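Local structure of cleavage stimulation factor 77 (Encephalitozoon cuniculi, 2UY1) at residues Gly245-Leu250 with Asp444-Leu449; Ala260-Leu265 with Ile290-Tyr295. The protein probably acts in mRNA 3'-end processing as a helical-repeat protein of the Suppressor of forked family, and may bind mRNA. All blocks are in the same frame, centred on the assembly; numbering follows the deposited sequence.

In the fold
Contacts 1 and 2 adjoin each other, their centres about 11 Å apart, and both lie in an all-helical chain. Contact 2 is local: helices 260-269 and 282-300 are close in sequence and run antiparallel. Contact 1 is long-range, bringing the end of helix 434-446 back onto helix 247-255 across 193 intervening residues, so contact 2 lies within the loop it closes. Contact 1 is wholly buried, nearer the chain centre, and built of Phe and Leu hydrocarbon; contact 2, buried apart from partly exposed His292, uses Tyr and His, whose polar ends bond to Asp257 and Glu259 beside it. A probable hydrogen bond joins the two, from Asn291 ND2 to Phe446 O at 2.9 Å.

Contact 1 of 2, residues Gly245-Leu250 with Asp444-Leu449; sequences GMFLSL and DSFNFL
Phe446 pushes its ring between two side chains of helix 247-255, turning its edge to Phe247 and one face to Leu250. The pair of phenylalanines makes an offset edge-to-face stack, with planes at 75° and centroids 5.3 Å apart. It is the CD2-CE2 side of Phe446 that comes up to the face of Phe247, near its CD1-CE1 bond, and the nearest pair is Phe446 CE2 to Phe247 CE1 at 3.6 Å. Phe247 reaches this place because its CG is anti to the backbone N (chi1 178°), which carries the ring out from the helix across the path of the incoming side chain.

Leu250 works on a face of Phe446. Its CB stands almost exactly over the ring centre, 3.8 Å from the centroid and only 6° off the normal, a well-centred CH-pi contact. Phe446 has CG beside its own backbone N, and the ring extends over the leucine backbone as far as Leu250 C, 3.7 Å from Phe446 CZ. The leucine side chain runs the opposite way, back along Phe446 toward its root: Leu250 CD1 lies 3.8 Å from Phe446 CB. One branch and the CB thus follow the aromatic side chain along its length, while Phe247 borders the ring edge. All three residues are buried; no hydrogen bond crosses the contact, and its side-chain part is apolar.

Phe446 is the last helical residue before the chain leaves helical geometry at Asn447. Tyr439, earlier on helix 434-446, also meets the Phe247 ring. Ile453, in the loop beyond, touches both Phe247 and Leu250, so helix 434-446 and the loop after it together pack against helix 247-255, with helix 282-300 alongside and its Asn291 against Leu250.

Contact 2 of 2, residues Ala260-Leu265 with Ile290-Tyr295; sequences AVYGDL and INHLNY
Tyr262 lies against the backbone and side chain of His292, and beyond it reaches Tyr295. The packing is tightest at His292, whose CA sits over one face of the tyrosine ring, 3.8 Å from its centroid. Tyr262 CB in turn lies over the imidazole. The two rings are nearly parallel, at 13°, but slid so far apart that they barely overlap; Tyr262 CD2 and His292 CD2 approach to 3.3 Å. With CG anti to the carbonyl carbon, Tyr262 projects across to helix 282-300, where it forms an offset edge-to-face pair with Tyr295, planes at 61°, its CE2 coming to 3.5 Å from Tyr295 CG. Tyr262 OH comes 3.4 Å from Tyr295 CB.

The contact loosens away from Tyr262, toward the outer side of helix 260-269, where Ala260 and Asp264 are exposed; His292 is only partly buried. The polar ends turn to residues just before segment 260-265: His292 NE2 bonds to Glu259 OE2, and Tyr295 OH to Asp257 OD1. Axes 9.8 Å apart at 162° make this an antiparallel helix pair with an aromatic cluster at its interface, consistent with the TPR-like helical repeats of the Suppressor of forked family.

Contact 1 of 2, residues Gly245-Leu250 with Asp444-Leu449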
# COMPACT_ATOMS: atom_id res chain seq x y z
N GLY B 245 1.58 -30.83 -1.23
CA GLY B 245 1.55 -29.74 -0.21
C GLY B 245 1.08 -30.02 1.23
O GLY B 245 0.55 -31.10 1.55
N MET B 246 1.32 -29.04 2.11
CA MET B 246 0.75 -28.98 3.46
C MET B 246 -0.80 -28.80 3.53
O MET B 246 -1.41 -29.26 4.47
CB MET B 246 1.46 -27.86 4.23
CG MET B 246 0.97 -27.51 5.64
SD MET B 246 2.33 -26.71 6.51
CE MET B 246 3.38 -28.16 6.70
N PHE B 247 -1.42 -28.09 2.57
CA PHE B 247 -2.89 -27.80 2.62
C PHE B 247 -3.78 -29.00 3.04
O PHE B 247 -4.60 -28.90 3.98
CB PHE B 247 -3.41 -27.21 1.27
CG PHE B 247 -4.89 -26.96 1.26
CD1 PHE B 247 -5.40 -25.67 1.59
CD2 PHE B 247 -5.80 -27.98 0.96
CE1 PHE B 247 -6.77 -25.45 1.60
CE2 PHE B 247 -7.17 -27.76 0.98
CZ PHE B 247 -7.67 -26.49 1.31
N LEU B 248 -3.67 -30.11 2.30
CA LEU B 248 -4.58 -31.25 2.50
C LEU B 248 -4.41 -31.90 3.84
O LEU B 248 -5.36 -32.46 4.35
CB LEU B 248 -4.45 -32.31 1.37
CG LEU B 248 -5.27 -32.18 0.10
CD1 LEU B 248 -5.07 -33.45 -0.73
CD2 LEU B 248 -6.75 -32.01 0.33
N SER B 249 -3.20 -31.83 4.42
CA SER B 249 -2.98 -32.34 5.79
C SER B 249 -3.61 -31.44 6.84
O SER B 249 -4.13 -31.95 7.85
CB SER B 249 -1.50 -32.57 6.07
OG SER B 249 -0.96 -33.53 5.14
N LEU B 250 -3.53 -30.12 6.63
CA LEU B 250 -4.17 -29.15 7.52
C LEU B 250 -5.69 -29.26 7.52
O LEU B 250 -6.34 -29.20 8.59
CB LEU B 250 -3.71 -27.71 7.19
CG LEU B 250 -2.22 -27.35 7.33
CD1 LEU B 250 -2.02 -25.83 7.30
CD2 LEU B 250 -1.63 -27.87 8.61
N ASP B 444 -6.68 -19.31 2.69
CA ASP B 444 -6.32 -18.03 3.30
C ASP B 444 -6.37 -18.14 4.80
O ASP B 444 -5.67 -17.44 5.51
CB ASP B 444 -7.25 -16.93 2.85
CG ASP B 444 -7.06 -16.57 1.42
OD1 ASP B 444 -6.01 -16.90 0.79
OD2 ASP B 444 -8.01 -16.00 0.90
N SER B 445 -7.26 -18.99 5.29
CA SER B 445 -7.49 -19.16 6.72
C SER B 445 -6.34 -19.95 7.37
O SER B 445 -6.00 -19.67 8.51
CB SER B 445 -8.78 -19.93 6.94
OG SER B 445 -9.92 -19.12 6.66
N PHE B 446 -5.81 -20.96 6.67
CA PHE B 446 -4.70 -21.76 7.22
C PHE B 446 -3.45 -20.87 7.21
O PHE B 446 -2.61 -21.00 8.11
CB PHE B 446 -4.35 -23.01 6.40
CG PHE B 446 -5.42 -24.08 6.39
CD1 PHE B 446 -5.99 -24.55 7.56
CD2 PHE B 446 -5.80 -24.69 5.20
CE1 PHE B 446 -6.98 -25.56 7.56
CE2 PHE B 446 -6.75 -25.73 5.20
CZ PHE B 446 -7.35 -26.15 6.38
N ASN B 447 -3.34 -20.00 6.19
CA ASN B 447 -2.17 -19.05 6.08
C ASN B 447 -2.31 -17.96 7.16
O ASN B 447 -3.41 -17.65 7.53
CB ASN B 447 -2.06 -18.46 4.64
CG ASN B 447 -1.63 -19.49 3.62
OD1 ASN B 447 -0.97 -20.47 3.97
ND2 ASN B 447 -2.01 -19.29 2.34
N PHE B 448 -1.21 -17.43 7.74
CA PHE B 448 -1.31 -16.43 8.84
C PHE B 448 -0.41 -15.27 8.47
O PHE B 448 0.82 -15.42 8.36
CB PHE B 448 -0.95 -16.99 10.23
CG PHE B 448 -0.95 -15.95 11.36
CD1 PHE B 448 -2.15 -15.32 11.78
CD2 PHE B 448 0.24 -15.55 11.98
CE1 PHE B 448 -2.16 -14.36 12.84
CE2 PHE B 448 0.23 -14.60 13.00
CZ PHE B 448 -0.97 -14.00 13.44
N LEU B 449 -1.00 -14.10 8.26
CA LEU B 449 -0.23 -12.97 7.79
C LEU B 449 0.57 -13.36 6.52
O LEU B 449 -0.03 -13.83 5.57
CB LEU B 449 0.67 -12.47 8.91
CG LEU B 449 -0.17 -12.04 10.16
CD1 LEU B 449 0.72 -11.45 11.16
CD2 LEU B 449 -1.24 -11.03 9.75

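Contact 2 of 2, residues Ala260-Leu265 with Ile290-Tyr295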
# COMPACT_ATOMS: atom_id res chain seq x y z
N ALA B 260 -3.20 -36.06 15.04
CA ALA B 260 -1.87 -36.70 14.82
C ALA B 260 -1.08 -36.06 13.70
O ALA B 260 0.17 -36.16 13.66
CB ALA B 260 -2.00 -38.22 14.57
N VAL B 261 -1.79 -35.42 12.78
CA VAL B 261 -1.14 -34.84 11.60
C VAL B 261 -0.13 -33.75 11.94
O VAL B 261 0.93 -33.64 11.30
CB VAL B 261 -2.15 -34.45 10.43
CG1 VAL B 261 -3.11 -35.65 10.15
CG2 VAL B 261 -2.90 -33.16 10.73
N TYR B 262 -0.43 -33.00 12.98
CA TYR B 262 0.42 -31.90 13.39
C TYR B 262 1.77 -32.41 13.87
O TYR B 262 2.81 -31.91 13.40
CB TYR B 262 -0.30 -31.06 14.43
CG TYR B 262 -1.68 -30.63 13.94
CD1 TYR B 262 -1.80 -29.75 12.86
CD2 TYR B 262 -2.85 -31.08 14.57
CE1 TYR B 262 -3.07 -29.37 12.37
CE2 TYR B 262 -4.13 -30.68 14.11
CZ TYR B 262 -4.20 -29.82 13.03
OH TYR B 262 -5.40 -29.42 12.57
N GLY B 263 1.77 -33.42 14.76
CA GLY B 263 3.02 -34.00 15.27
C GLY B 263 3.75 -34.74 14.17
O GLY B 263 4.97 -34.65 14.07
N ASP B 264 3.01 -35.51 13.36
CA ASP B 264 3.63 -36.32 12.29
C ASP B 264 4.35 -35.45 11.27
O ASP B 264 5.46 -35.76 10.84
CB ASP B 264 2.59 -37.19 11.56
CG ASP B 264 2.07 -38.37 12.41
OD1 ASP B 264 2.49 -38.57 13.60
OD2 ASP B 264 1.21 -39.07 11.85
N LEU B 265 3.69 -34.38 10.83
CA LEU B 265 4.31 -33.41 9.91
C LEU B 265 5.45 -32.59 10.51
O LEU B 265 6.35 -32.17 9.80
CB LEU B 265 3.23 -32.49 9.31
CG LEU B 265 3.05 -32.72 7.80
CD1 LEU B 265 3.13 -34.18 7.45
CD2 LEU B 265 1.77 -32.08 7.29
N ILE B 290 0.83 -23.04 14.68
CA ILE B 290 -0.31 -22.17 14.62
C ILE B 290 -1.59 -23.00 14.32
O ILE B 290 -2.59 -22.87 15.00
CB ILE B 290 -0.03 -21.02 13.57
CG1 ILE B 290 0.79 -19.91 14.24
CG2 ILE B 290 -1.38 -20.51 12.94
CD1 ILE B 290 1.49 -18.98 13.21
N ASN B 291 -1.53 -23.87 13.31
CA ASN B 291 -2.68 -24.64 12.90
C ASN B 291 -3.12 -25.74 13.87
O ASN B 291 -4.32 -26.03 14.01
CB ASN B 291 -2.56 -25.08 11.43
CG ASN B 291 -3.05 -23.93 10.45
OD1 ASN B 291 -4.23 -23.60 10.41
ND2 ASN B 291 -2.13 -23.33 9.75
N HIS B 292 -2.13 -26.19 14.63
CA HIS B 292 -2.29 -27.19 15.67
C HIS B 292 -2.92 -26.50 16.83
O HIS B 292 -3.93 -26.99 17.33
CB HIS B 292 -0.92 -27.80 16.03
CG HIS B 292 -0.97 -28.91 17.05
ND1 HIS B 292 0.02 -29.53 17.72
CD2 HIS B 292 -2.15 -29.53 17.43
CE1 HIS B 292 -0.57 -30.51 18.50
NE2 HIS B 292 -1.87 -30.49 18.30
N LEU B 293 -2.42 -25.32 17.21
CA LEU B 293 -3.08 -24.51 18.24
C LEU B 293 -4.54 -24.23 17.92
O LEU B 293 -5.38 -24.28 18.84
CB LEU B 293 -2.35 -23.15 18.53
CG LEU B 293 -1.02 -23.25 19.30
CD1 LEU B 293 -0.25 -21.94 19.14
CD2 LEU B 293 -1.23 -23.54 20.76
N ASN B 294 -4.82 -23.89 16.65
CA ASN B 294 -6.19 -23.61 16.18
C ASN B 294 -7.10 -24.79 16.34
O ASN B 294 -8.27 -24.64 16.77
CB ASN B 294 -6.26 -23.22 14.69
CG ASN B 294 -7.70 -22.99 14.20
OD1 ASN B 294 -8.37 -22.07 14.63
ND2 ASN B 294 -8.16 -23.83 13.30
N TYR B 295 -6.56 -25.95 15.96
CA TYR B 295 -7.24 -27.26 16.15
C TYR B 295 -7.66 -27.44 17.61
O TYR B 295 -8.83 -27.74 17.92
CB TYR B 295 -6.34 -28.43 15.69
CG TYR B 295 -6.90 -29.81 16.08
CD1 TYR B 295 -7.62 -30.59 15.15
CD2 TYR B 295 -6.81 -30.30 17.40
CE1 TYR B 295 -8.16 -31.85 15.51
CE2 TYR B 295 -7.44 -31.53 17.77
CZ TYR B 295 -8.07 -32.30 16.82
OH TYR B 295 -8.63 -33.54 17.18